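Local coordinates for DNA polymerase sliding clamp (Archaeoglobus fulgidus, PDB 1RWZ), which forms a homotrimeric ring through which DNA passes and probably acts as a moving platform that tethers the polymerase and other proteins to DNA during replication, at residues V19-S23 against A38-A42; N218-L223 against E235-R241. All coordinates share one frame; numbering follows the deposited sequence.

Contact 1: residues V19-S23 against A38-A42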
# COMPACT_ATOMS: atom_id res chain seq x y z
N VAL A 19 2.33 -16.78 16.18
CA VAL A 19 3.16 -15.69 16.66
C VAL A 19 2.32 -14.51 17.16
O VAL A 19 2.82 -13.64 17.87
CB VAL A 19 4.16 -15.21 15.56
CG1 VAL A 19 3.44 -14.37 14.52
CG2 VAL A 19 5.30 -14.43 16.19
N ALA A 20 1.05 -14.49 16.79
CA ALA A 20 0.16 -13.43 17.24
C ALA A 20 0.07 -13.46 18.77
O ALA A 20 -0.14 -12.43 19.40
CB ALA A 20 -1.23 -13.62 16.63
N LEU A 21 0.24 -14.65 19.35
CA LEU A 21 0.17 -14.80 20.80
C LEU A 21 1.49 -15.08 21.50
O LEU A 21 1.71 -14.58 22.60
CB LEU A 21 -0.82 -15.92 21.16
CG LEU A 21 -2.29 -15.75 20.75
CD1 LEU A 21 -3.11 -16.88 21.39
CD2 LEU A 21 -2.82 -14.40 21.20
N VAL A 22 2.36 -15.88 20.89
CA VAL A 22 3.64 -16.22 21.52
C VAL A 22 4.84 -16.12 20.57
O VAL A 22 4.69 -16.18 19.35
CB VAL A 22 3.60 -17.65 22.11
CG1 VAL A 22 2.54 -17.74 23.20
CG2 VAL A 22 3.31 -18.67 21.01
N SER A 23 6.03 -15.99 21.15
CA SER A 23 7.25 -15.88 20.35
C SER A 23 7.99 -17.21 20.23
O SER A 23 8.91 -17.34 19.42
CB SER A 23 8.17 -14.82 20.96
OG SER A 23 8.57 -15.19 22.27
N ALA A 38 -0.86 -22.86 22.28
CA ALA A 38 -0.16 -21.90 23.13
C ALA A 38 -1.11 -20.85 23.70
O ALA A 38 -2.13 -20.53 23.10
CB ALA A 38 0.95 -21.22 22.34
N VAL A 39 -0.75 -20.32 24.86
CA VAL A 39 -1.54 -19.28 25.52
C VAL A 39 -0.67 -18.03 25.56
O VAL A 39 0.55 -18.13 25.71
CB VAL A 39 -1.90 -19.69 26.96
CG1 VAL A 39 -2.78 -18.63 27.59
CG2 VAL A 39 -2.62 -21.02 26.94
N ASP A 40 -1.28 -16.85 25.43
CA ASP A 40 -0.50 -15.63 25.44
C ASP A 40 -0.00 -15.28 26.84
O ASP A 40 -0.44 -15.88 27.83
CB ASP A 40 -1.28 -14.45 24.83
CG ASP A 40 -2.34 -13.89 25.76
OD1 ASP A 40 -2.64 -12.69 25.62
OD2 ASP A 40 -2.88 -14.63 26.60
N PRO A 41 0.94 -14.33 26.95
CA PRO A 41 1.51 -13.90 28.23
C PRO A 41 0.47 -13.49 29.27
O PRO A 41 0.60 -13.83 30.45
CB PRO A 41 2.41 -12.74 27.84
CG PRO A 41 2.89 -13.14 26.47
CD PRO A 41 1.61 -13.64 25.83
N ALA A 42 -0.56 -12.78 28.84
CA ALA A 42 -1.61 -12.32 29.75
C ALA A 42 -2.62 -13.41 30.11
O ALA A 42 -3.49 -13.19 30.96
CB ALA A 42 -2.33 -11.13 29.14
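Leu21 and Asp40 bring the two backbones closest, with 4.8 Å between their CA atoms, and the segment 19-23, which leaves helix 8-19 without regular structure, lies against the end of strand 33-39 without any hydrogen bond between the segments. The contact is therefore packing. Val22 sets both methyls against the end of the strand. CG2 rests on Ala38 CB at 3.7 Å, while CG1 reaches past that methyl to the carbonyl of the next residue, 3.2 Å from Val39 O. With CG1 beside the backbone N (chi1 -62°), CG2 is left between the N and the carbonyl carbon, and both branches can meet the strand.

Leu21 packs mainly on the loop that follows. Its CD2 packs on Asp40 CB at 3.9 Å, the two side chains crossing at a slant, and CD1 lies more loosely near Ala38 O. The Leu21 carbonyl takes part as well: Leu21 O sits 3.4 Å from Pro41 CD, so the proline meets segment 19-23 through CD. Of the Asp40 side chain, it is CB that meets Leu21. Its carboxylate is engaged elsewhere: OD1 bonds to Tyr197 OH of helix 195-201, and OD2 takes the amides of Val44 and Ala45 where strand 45-52 begins.

Leu21 also touches Ala45 and Val47 of that strand, so its side chain bridges the connection between 33-39 and 45-52. The arrangement is a helix-to-strand junction of the PCNA fold, in which helices pack against antiparallel sheets; here the segment leaving helix 8-19 packs on the end of the second strand of the hairpin 24-30/33-39.

Contact 2: residues N218-L223 against E235-R241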
# COMPACT_ATOMS: atom_id res chain seq x y z
N ASN A 218 -20.94 -15.95 29.81
CA ASN A 218 -19.85 -15.64 30.74
C ASN A 218 -18.80 -16.75 30.70
O ASN A 218 -18.19 -17.09 31.71
CB ASN A 218 -20.40 -15.44 32.16
CG ASN A 218 -21.30 -14.24 32.27
OD1 ASN A 218 -20.95 -13.14 31.82
ND2 ASN A 218 -22.47 -14.42 32.87
N TYR A 219 -18.61 -17.29 29.50
CA TYR A 219 -17.67 -18.37 29.23
C TYR A 219 -16.75 -17.93 28.10
O TYR A 219 -17.13 -17.07 27.29
CB TYR A 219 -18.43 -19.60 28.74
CG TYR A 219 -18.59 -20.73 29.72
CD1 TYR A 219 -19.68 -21.59 29.62
CD2 TYR A 219 -17.64 -20.98 30.71
CE1 TYR A 219 -19.83 -22.68 30.48
CE2 TYR A 219 -17.78 -22.06 31.58
CZ TYR A 219 -18.88 -22.90 31.46
OH TYR A 219 -19.04 -23.96 32.33
N PRO A 220 -15.55 -18.51 28.01
CA PRO A 220 -14.65 -18.12 26.92
C PRO A 220 -15.32 -18.52 25.60
O PRO A 220 -16.07 -19.49 25.56
CB PRO A 220 -13.40 -18.96 27.17
CG PRO A 220 -13.41 -19.17 28.67
CD PRO A 220 -14.88 -19.43 28.94
N VAL A 221 -15.06 -17.77 24.54
CA VAL A 221 -15.64 -18.11 23.25
C VAL A 221 -14.61 -18.90 22.45
O VAL A 221 -13.41 -18.67 22.58
CB VAL A 221 -16.07 -16.83 22.46
CG1 VAL A 221 -14.86 -15.93 22.22
CG2 VAL A 221 -16.72 -17.22 21.14
N ARG A 222 -15.08 -19.87 21.66
CA ARG A 222 -14.19 -20.65 20.81
C ARG A 222 -14.45 -20.19 19.38
O ARG A 222 -15.60 -20.19 18.92
CB ARG A 222 -14.50 -22.15 20.89
CG ARG A 222 -14.20 -22.84 22.21
CD ARG A 222 -14.59 -24.32 22.12
NE ARG A 222 -13.87 -25.00 21.05
CZ ARG A 222 -14.30 -26.09 20.42
NH1 ARG A 222 -15.47 -26.64 20.74
NH2 ARG A 222 -13.57 -26.63 19.45
N LEU A 223 -13.40 -19.78 18.69
CA LEU A 223 -13.49 -19.31 17.31
C LEU A 223 -12.66 -20.27 16.46
O LEU A 223 -11.44 -20.18 16.42
CB LEU A 223 -12.94 -17.89 17.20
CG LEU A 223 -13.67 -16.87 18.08
CD1 LEU A 223 -12.92 -15.55 18.08
CD2 LEU A 223 -15.10 -16.69 17.58
N GLU A 235 -7.91 -22.54 15.88
CA GLU A 235 -8.90 -22.17 16.87
C GLU A 235 -8.31 -21.22 17.88
O GLU A 235 -7.22 -21.46 18.42
CB GLU A 235 -9.42 -23.41 17.60
CG GLU A 235 -10.33 -23.07 18.79
CD GLU A 235 -10.91 -24.28 19.49
OE1 GLU A 235 -11.51 -24.11 20.57
OE2 GLU A 235 -10.77 -25.41 18.97
N TYR A 236 -9.02 -20.12 18.12
CA TYR A 236 -8.62 -19.14 19.11
C TYR A 236 -9.68 -19.20 20.19
O TYR A 236 -10.88 -19.31 19.90
CB TYR A 236 -8.58 -17.72 18.52
CG TYR A 236 -7.35 -17.39 17.71
CD1 TYR A 236 -7.45 -17.08 16.34
CD2 TYR A 236 -6.09 -17.32 18.30
CE1 TYR A 236 -6.32 -16.72 15.60
CE2 TYR A 236 -4.96 -16.95 17.58
CZ TYR A 236 -5.08 -16.65 16.23
OH TYR A 236 -3.97 -16.25 15.52
N ILE A 237 -9.25 -19.14 21.45
CA ILE A 237 -10.18 -19.16 22.57
C ILE A 237 -9.88 -17.87 23.32
O ILE A 237 -8.72 -17.57 23.61
CB ILE A 237 -9.95 -20.38 23.48
CG1 ILE A 237 -10.16 -21.66 22.68
CG2 ILE A 237 -10.92 -20.33 24.67
CD1 ILE A 237 -9.85 -22.94 23.43
N LEU A 238 -10.93 -17.11 23.62
CA LEU A 238 -10.78 -15.83 24.30
C LEU A 238 -11.58 -15.76 25.59
O LEU A 238 -12.79 -16.01 25.59
CB LEU A 238 -11.21 -14.71 23.35
CG LEU A 238 -11.20 -13.27 23.87
CD1 LEU A 238 -9.79 -12.90 24.31
CD2 LEU A 238 -11.68 -12.32 22.77
N ALA A 239 -10.90 -15.40 26.68
CA ALA A 239 -11.55 -15.27 27.98
C ALA A 239 -12.59 -14.15 27.93
O ALA A 239 -12.42 -13.16 27.23
CB ALA A 239 -10.49 -14.95 29.06
N PRO A 240 -13.69 -14.30 28.70
CA PRO A 240 -14.75 -13.30 28.71
C PRO A 240 -14.59 -12.18 29.74
O PRO A 240 -13.82 -12.30 30.69
CB PRO A 240 -15.98 -14.13 29.01
CG PRO A 240 -15.45 -15.10 30.05
CD PRO A 240 -14.07 -15.49 29.48
N ARG A 241 -15.32 -11.09 29.51
CA ARG A 241 -15.36 -9.96 30.43
C ARG A 241 -16.74 -10.12 31.07
O ARG A 241 -17.47 -11.05 30.73
CB ARG A 241 -15.25 -8.63 29.68
CG ARG A 241 -13.89 -8.40 29.01
CD ARG A 241 -13.73 -6.99 28.45
NE ARG A 241 -12.40 -6.81 27.85
CZ ARG A 241 -11.88 -5.63 27.49
NH1 ARG A 241 -12.57 -4.51 27.66
NH2 ARG A 241 -10.67 -5.58 26.96
O HOH W 1 -19.28 -12.40 29.33
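The guanidinium of Arg222 is met at its edge by the carboxylate of Glu235, and the two planes are turned 37° from each other. The grip is side-on and twofold: Arg222 NE reaches Glu235 OE1 at 2.6 Å and Arg222 NH2 reaches Glu235 OE2 at 3.1 Å. Both bonds are nearly straight and lie almost in the guanidinium plane, but each acceptor is approached from above the carboxylate plane. A bend in the arginine at chi3 (59°) turns the guanidinium toward Glu235, whose own chain stays extended beyond CG.

The salt bridge lies on the Arg222/Ile237 face of the antiparallel hairpin formed by strands 221-227 and 232-238. Val221 with Leu238 and Leu223 with Tyr236 are hydrogen-bonded pairs, each joined by two backbone bonds, the shortest being Leu223 N to Tyr236 O at 2.8 Å; Arg222 and Ile237 form the non-hydrogen-bonded pair between them. On the face opposite Arg222 and Ile237, Val221 CG1 packs on Leu238 CB at 4.0 Å, and Leu223 and Leu238 carry this apolar face to helix 195-201, where the Tyr236 ring stacks with Phe201.

Past the regular pairing, prolines take over. Pro220 CB touches Ile237 CG2 at 3.8 Å, and Pro220 CG lies equally far from Pro240 CD as the two rings cross. Farther out a water donates to both Asn218 OD1 and Arg241 O, the latter at 2.7 Å, bridging the diverging chains.

Backbone bonds thus fix the register of the hairpin, while the arginine, bound through two nitrogens diagonally across the strands, probably helps keep the buried Glu235 carboxylate ionised.

Contact 1 and contact 2 lie in the N-terminal and C-terminal family regions, with centres about 15 Å apart, yet both belong to one continuous antiparallel sheet. Strand 45-52 stands between them: its Val47 bonds through the backbone to Ala38, its Met46 to Ile237. They also touch directly through Tyr236, where OH lies 4.0 Å from Ala20 CB and CE2 lies 4.2 Å from Leu21 CD1; the hydroxyl is hydrogen-bonded to Ala17 O in helix 8-19. Tyr197 of helix 195-201 gives a second tie, holding Asp40 of contact 1 and touching Leu238 of contact 2. The two regions meet where strand 45-52 pairs with 232-238 and where Tyr236 reaches the end of helix 8-19.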